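Local coordinates for protein alpha-1,4-endofucoidanase (Mariniflexile fucanivorans, PDB 6DLH) that hydrolyses internal alpha-1,4 linkages of fucoidan, a fucose-rich polysaccharide, as a retaining endo-acting enzyme of glycoside hydrolase family 107, at residues Y309-H313 against Q363-W367; G300-V304 against P357-D361. All coordinates share one frame; numbering follows the deposited sequence.

Both contacts tie the region between strands 266-269 and 341-342 to the region between strands 341-342 and 377-379 in the catalytic domain that precedes the Ig-like domains. Interaction 1 joins helices 307-321 and 361-372 through an aromatic cluster and side-chain hydrogen bonds, and is partly buried. Interaction 2 joins the loops leading into those same helices; it is more buried, largely apolar, and no direct hydrogen bond crosses it. The two are continuous: Trp-367 packs on Met-302, Val-303 and Leu-359, and Asn-312 ND2 lies 2.7 Å from Met-302 O, a probable hydrogen bond. Both lie away from the calcium sites.

Interaction 1: Y309-H313 against Q363-W367; sequences YTYNH and QFVEW
An aromatic cluster of Tyr-309, His-313 and Trp-367 joins two helices of the catalytic domain, whose short segments approach to 12.9 Å between axes, far enough apart for large side chains to fill the gap. Trp-367 reaches across, and its indole meets Tyr-309, Asn-312 and His-313 of the other helix. The indole NE1 donates to Tyr-309 OH at 3.0 Å, and the bond is almost straight (176°) and lies in the indole plane. The same edge carries CZ2 over one face of the phenol, 3.7 Å from Tyr-309 CE2, in a T-shaped stack with the planes at 82°. The hydrogen bond and the stack together should fix how both rings are turned.

His-313 comes over an indole face, its CD2 edge 3.4 Å from Trp-367 NE1, and its CB forms a CH-pi contact with the six-membered ring. With CG anti to the backbone N (chi1 -171°), the imidazole extends toward Glu-366, where NE2 donates to OE1 at 2.9 Å, in the imidazole plane and on the syn lone pair; a weak second bond goes to OE2. OE1 also hydrogen-bonds Thr-370 OG1, so this oxygen has two partners, and the charge of the carboxylate would probably favour a protonated imidazole. At the far end of the indole, CH2 meets Asn-312 CB at 3.7 Å, while the Gln-363 CG methylene flanks Tyr-309 OH. Leucine in place of Trp-367 would probably leave Tyr-309 OH without its donor and open a gap beneath the imidazole of His-313.

The cluster lies between helices 307-321 and 361-372, which precede and follow strand 341-342 of the parallel sheet; beyond helix 361-372, Phe-364 and Val-365 rest on helix 399-415.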
loop_
_atom_site.group_PDB
_atom_site.type_symbol
_atom_site.label_atom_id
_atom_site.label_comp_id
_atom_site.label_asym_id
_atom_site.label_seq_id
_atom_site.Cartn_x
_atom_site.Cartn_y
_atom_site.Cartn_z
ATOM N N TYR A 309 29.899 -6.763 -1.995
ATOM C CA TYR A 309 29.532 -8.167 -1.854
ATOM C C TYR A 309 30.097 -8.717 -0.538
ATOM O O TYR A 309 29.384 -9.361 0.230
ATOM C CB TYR A 309 29.967 -9.004 -3.067
ATOM C CG TYR A 309 29.417 -10.408 -3.015
ATOM C CD1 TYR A 309 29.926 -11.342 -2.120
ATOM C CD2 TYR A 309 28.334 -10.784 -3.797
ATOM C CE1 TYR A 309 29.388 -12.614 -2.012
ATOM C CE2 TYR A 309 27.793 -12.058 -3.713
ATOM C CZ TYR A 309 28.324 -12.974 -2.819
ATOM O OH TYR A 309 27.789 -14.224 -2.708
ATOM N N THR A 310 31.381 -8.452 -0.283
ATOM C CA THR A 310 32.059 -8.917 0.914
ATOM C C THR A 310 31.426 -8.295 2.155
ATOM O O THR A 310 31.136 -9.007 3.116
ATOM C CB THR A 310 33.540 -8.525 0.885
ATOM O OG1 THR A 310 34.148 -9.243 -0.186
ATOM C CG2 THR A 310 34.263 -8.800 2.185
ATOM N N TYR A 311 31.249 -6.964 2.135
ATOM C CA TYR A 311 30.749 -6.251 3.302
ATOM C C TYR A 311 29.367 -6.771 3.689
ATOM O O TYR A 311 29.088 -6.992 4.866
ATOM C CB TYR A 311 30.672 -4.738 3.059
ATOM C CG TYR A 311 31.956 -4.037 2.681
ATOM C CD1 TYR A 311 33.194 -4.543 3.040
ATOM C CD2 TYR A 311 31.925 -2.836 1.982
ATOM C CE1 TYR A 311 34.367 -3.899 2.682
ATOM C CE2 TYR A 311 33.086 -2.172 1.625
ATOM C CZ TYR A 311 34.313 -2.704 1.985
ATOM O OH TYR A 311 35.465 -2.068 1.628
ATOM N N ASN A 312 28.502 -6.948 2.688
ATOM C CA ASN A 312 27.119 -7.319 2.941
ATOM C C ASN A 312 27.005 -8.799 3.302
ATOM O O ASN A 312 26.159 -9.155 4.124
ATOM C CB ASN A 312 26.191 -6.880 1.806
ATOM C CG ASN A 312 25.967 -5.383 1.846
ATOM O OD1 ASN A 312 25.666 -4.832 2.906
ATOM N ND2 ASN A 312 26.144 -4.716 0.715
ATOM N N HIS A 313 27.840 -9.648 2.682
ATOM C CA HIS A 313 27.809 -11.071 2.985
ATOM C C HIS A 313 28.386 -11.329 4.376
ATOM O O HIS A 313 27.900 -12.206 5.085
ATOM C CB HIS A 313 28.481 -11.938 1.904
ATOM C CG HIS A 313 28.235 -13.387 2.169
ATOM N ND1 HIS A 313 29.162 -14.197 2.805
ATOM C CD2 HIS A 313 27.134 -14.150 1.977
ATOM C CE1 HIS A 313 28.662 -15.408 2.949
ATOM N NE2 HIS A 313 27.412 -15.397 2.460
ATOM N N GLN A 363 23.284 -17.949 -4.771
ATOM C CA GLN A 363 23.707 -16.956 -3.793
ATOM C C GLN A 363 22.511 -16.516 -2.946
ATOM O O GLN A 363 22.640 -16.376 -1.735
ATOM C CB GLN A 363 24.375 -15.759 -4.477
ATOM C CG GLN A 363 25.812 -16.016 -4.922
ATOM C CD GLN A 363 26.268 -14.968 -5.910
ATOM O OE1 GLN A 363 25.475 -14.160 -6.392
ATOM N NE2 GLN A 363 27.556 -14.973 -6.230
ATOM N N PHE A 364 21.344 -16.328 -3.584
ATOM C CA PHE A 364 20.164 -15.864 -2.871
ATOM C C PHE A 364 19.797 -16.825 -1.742
ATOM O O PHE A 364 19.556 -16.391 -0.616
ATOM C CB PHE A 364 18.976 -15.663 -3.813
ATOM C CG PHE A 364 17.830 -14.937 -3.155
ATOM C CD1 PHE A 364 17.797 -13.551 -3.120
ATOM C CD2 PHE A 364 16.801 -15.639 -2.538
ATOM C CE1 PHE A 364 16.755 -12.878 -2.487
ATOM C CE2 PHE A 364 15.764 -14.969 -1.902
ATOM C CZ PHE A 364 15.740 -13.586 -1.882
ATOM N N VAL A 365 19.777 -18.127 -2.060
ATOM C CA VAL A 365 19.425 -19.180 -1.119
ATOM C C VAL A 365 20.456 -19.221 0.009
ATOM O O VAL A 365 20.093 -19.350 1.181
ATOM C CB VAL A 365 19.285 -20.537 -1.840
ATOM C CG1 VAL A 365 19.028 -21.675 -0.871
ATOM C CG2 VAL A 365 18.183 -20.495 -2.900
ATOM N N GLU A 366 21.741 -19.102 -0.355
ATOM C CA GLU A 366 22.830 -19.171 0.609
ATOM C C GLU A 366 22.780 -17.978 1.571
ATOM O O GLU A 366 22.867 -18.179 2.786
ATOM C CB GLU A 366 24.180 -19.322 -0.099
ATOM C CG GLU A 366 25.367 -19.438 0.857
ATOM C CD GLU A 366 25.926 -18.116 1.372
ATOM O OE1 GLU A 366 26.137 -17.984 2.599
ATOM O OE2 GLU A 366 26.153 -17.219 0.545
ATOM N N TRP A 367 22.637 -16.751 1.037
ATOM C CA TRP A 367 22.594 -15.560 1.881
ATOM C C TRP A 367 21.448 -15.703 2.881
ATOM O O TRP A 367 21.638 -15.500 4.085
ATOM C CB TRP A 367 22.423 -14.263 1.067
ATOM C CG TRP A 367 23.636 -13.721 0.367
ATOM C CD1 TRP A 367 24.516 -14.403 -0.425
ATOM C CD2 TRP A 367 24.066 -12.345 0.339
ATOM N NE1 TRP A 367 25.475 -13.558 -0.921
ATOM C CE2 TRP A 367 25.215 -12.283 -0.480
ATOM C CE3 TRP A 367 23.602 -11.164 0.932
ATOM C CZ2 TRP A 367 25.899 -11.090 -0.718
ATOM C CZ3 TRP A 367 24.276 -9.984 0.696
ATOM C CH2 TRP A 367 25.412 -9.951 -0.118
#

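Interaction 2: G300-V304 against P357-D361; sequences GNMVV and PCLTD
Val-303 and Met-302 pack against Cys-358 and Leu-359 where two loops of the catalytic domain come together, closest at Asn-301 and Cys-358, before diverging toward their helices. The closely packed part is mostly apolar, with one methyl set against a backbone carbonyl. Val-303 faces the other loop with both methyls: CG2 comes within 3.4 Å of Cys-358 O, and CG1 meets Leu-359 CD2 at 4.1 Å, the two side chains crossing at about a right angle. Beside them the extended Met-302 chain ends with CE 4.1 Å from Cys-358 SG, a contact between thioether methyl and thiol.

On the looser side, polar atoms and a water take over. Asn-301 opens a type I turn to Val-304, and with its CG anti to the backbone N (chi1 -168°) the amide folds back over that turn. There OD1 accepts from Val-303 N at 3.0 Å, nearly straight at 164°, making an Asx turn. This bond is likely to restrain the amide, which leaves OD1 3.5 Å from Cys-358 CB and turns ND2 to a water at 3.0 Å. That water donates in turn to Cys-358 O at 2.9 Å, so the loops are bridged here by solvent rather than directly.

At the end of loop 357-361, Thr-360 is the N-cap of helix 361-372, its OG1 hydrogen-bonded to Gln-363 N. The other loop leads from strand 266-269 into helix 307-321. Tyr-309 and Trp-367 of the two helices cover Val-303 and Leu-359, while Pro-357 and Asp-361 lean on helix 399-415.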
loop_
_atom_site.group_PDB
_atom_site.type_symbol
_atom_site.label_atom_id
_atom_site.label_comp_id
_atom_site.label_asym_id
_atom_site.label_seq_id
_atom_site.Cartn_x
_atom_site.Cartn_y
_atom_site.Cartn_z
ATOM N N GLY A 300 21.519 1.877 -5.616
ATOM C CA GLY A 300 21.951 0.941 -6.637
ATOM C C GLY A 300 22.285 -0.432 -6.060
ATOM O O GLY A 300 21.663 -0.892 -5.108
ATOM N N ASN A 301 23.289 -1.063 -6.663
ATOM C CA ASN A 301 23.534 -2.483 -6.516
ATOM C C ASN A 301 24.278 -2.725 -5.205
ATOM O O ASN A 301 25.375 -2.221 -5.021
ATOM C CB ASN A 301 24.267 -3.003 -7.756
ATOM C CG ASN A 301 24.304 -4.510 -7.836
ATOM O OD1 ASN A 301 24.271 -5.192 -6.809
ATOM N ND2 ASN A 301 24.392 -5.036 -9.048
ATOM N N MET A 302 23.700 -3.525 -4.305
ATOM C CA MET A 302 24.298 -3.696 -2.986
ATOM C C MET A 302 25.467 -4.689 -3.015
ATOM O O MET A 302 26.079 -4.938 -1.968
ATOM C CB MET A 302 23.259 -4.133 -1.942
ATOM C CG MET A 302 22.927 -5.604 -1.971
ATOM S SD MET A 302 22.051 -6.277 -0.494
ATOM C CE MET A 302 21.839 -7.963 -1.058
ATOM N N VAL A 303 25.790 -5.251 -4.196
ATOM C CA VAL A 303 26.947 -6.137 -4.295
ATOM C C VAL A 303 27.902 -5.716 -5.415
ATOM O O VAL A 303 28.841 -6.461 -5.714
ATOM C CB VAL A 303 26.566 -7.630 -4.406
ATOM C CG1 VAL A 303 25.789 -8.116 -3.193
ATOM C CG2 VAL A 303 25.835 -7.962 -5.692
ATOM N N VAL A 304 27.653 -4.554 -6.045
ATOM C CA VAL A 304 28.567 -3.978 -7.025
ATOM C C VAL A 304 28.795 -2.501 -6.689
ATOM O O VAL A 304 27.833 -1.755 -6.520
ATOM C CB VAL A 304 28.073 -4.153 -8.480
ATOM C CG1 VAL A 304 29.024 -3.508 -9.483
ATOM C CG2 VAL A 304 27.853 -5.612 -8.856
ATOM N N PRO A 357 17.964 -9.392 -10.787
ATOM C CA PRO A 357 18.446 -9.806 -9.465
ATOM C C PRO A 357 19.927 -9.468 -9.294
ATOM O O PRO A 357 20.679 -9.515 -10.265
ATOM C CB PRO A 357 18.291 -11.333 -9.502
ATOM C CG PRO A 357 18.399 -11.681 -10.975
ATOM C CD PRO A 357 17.720 -10.530 -11.689
ATOM N N CYS A 358 20.339 -9.151 -8.059
ATOM C CA CYS A 358 21.724 -8.791 -7.794
ATOM C C CYS A 358 22.511 -10.025 -7.366
ATOM O O CYS A 358 23.744 -10.003 -7.404
ATOM C CB CYS A 358 21.850 -7.664 -6.770
ATOM S SG CYS A 358 21.342 -8.103 -5.083
ATOM N N LEU A 359 21.777 -11.082 -6.974
ATOM C CA LEU A 359 22.347 -12.359 -6.558
ATOM C C LEU A 359 21.903 -13.450 -7.533
ATOM O O LEU A 359 20.813 -13.381 -8.096
ATOM C CB LEU A 359 21.885 -12.696 -5.132
ATOM C CG LEU A 359 22.387 -11.768 -4.023
ATOM C CD1 LEU A 359 21.939 -12.238 -2.645
ATOM C CD2 LEU A 359 23.904 -11.626 -4.061
ATOM N N THR A 360 22.761 -14.454 -7.737
ATOM C CA THR A 360 22.361 -15.658 -8.447
ATOM C C THR A 360 21.377 -16.413 -7.556
ATOM O O THR A 360 21.333 -16.170 -6.353
ATOM C CB THR A 360 23.564 -16.565 -8.747
ATOM O OG1 THR A 360 24.096 -16.960 -7.482
ATOM C CG2 THR A 360 24.634 -15.915 -9.602
ATOM N N ASP A 361 20.616 -17.343 -8.148
ATOM C CA ASP A 361 19.703 -18.190 -7.397
ATOM C C ASP A 361 20.452 -18.841 -6.237
ATOM O O ASP A 361 19.981 -18.799 -5.104
ATOM C CB ASP A 361 19.040 -19.251 -8.287
ATOM C CG ASP A 361 18.163 -18.694 -9.396
ATOM O OD1 ASP A 361 17.947 -17.466 -9.423
ATOM O OD2 ASP A 361 17.683 -19.506 -10.220
HETATM O O HOH W 1 24.811 -7.977 -9.172
#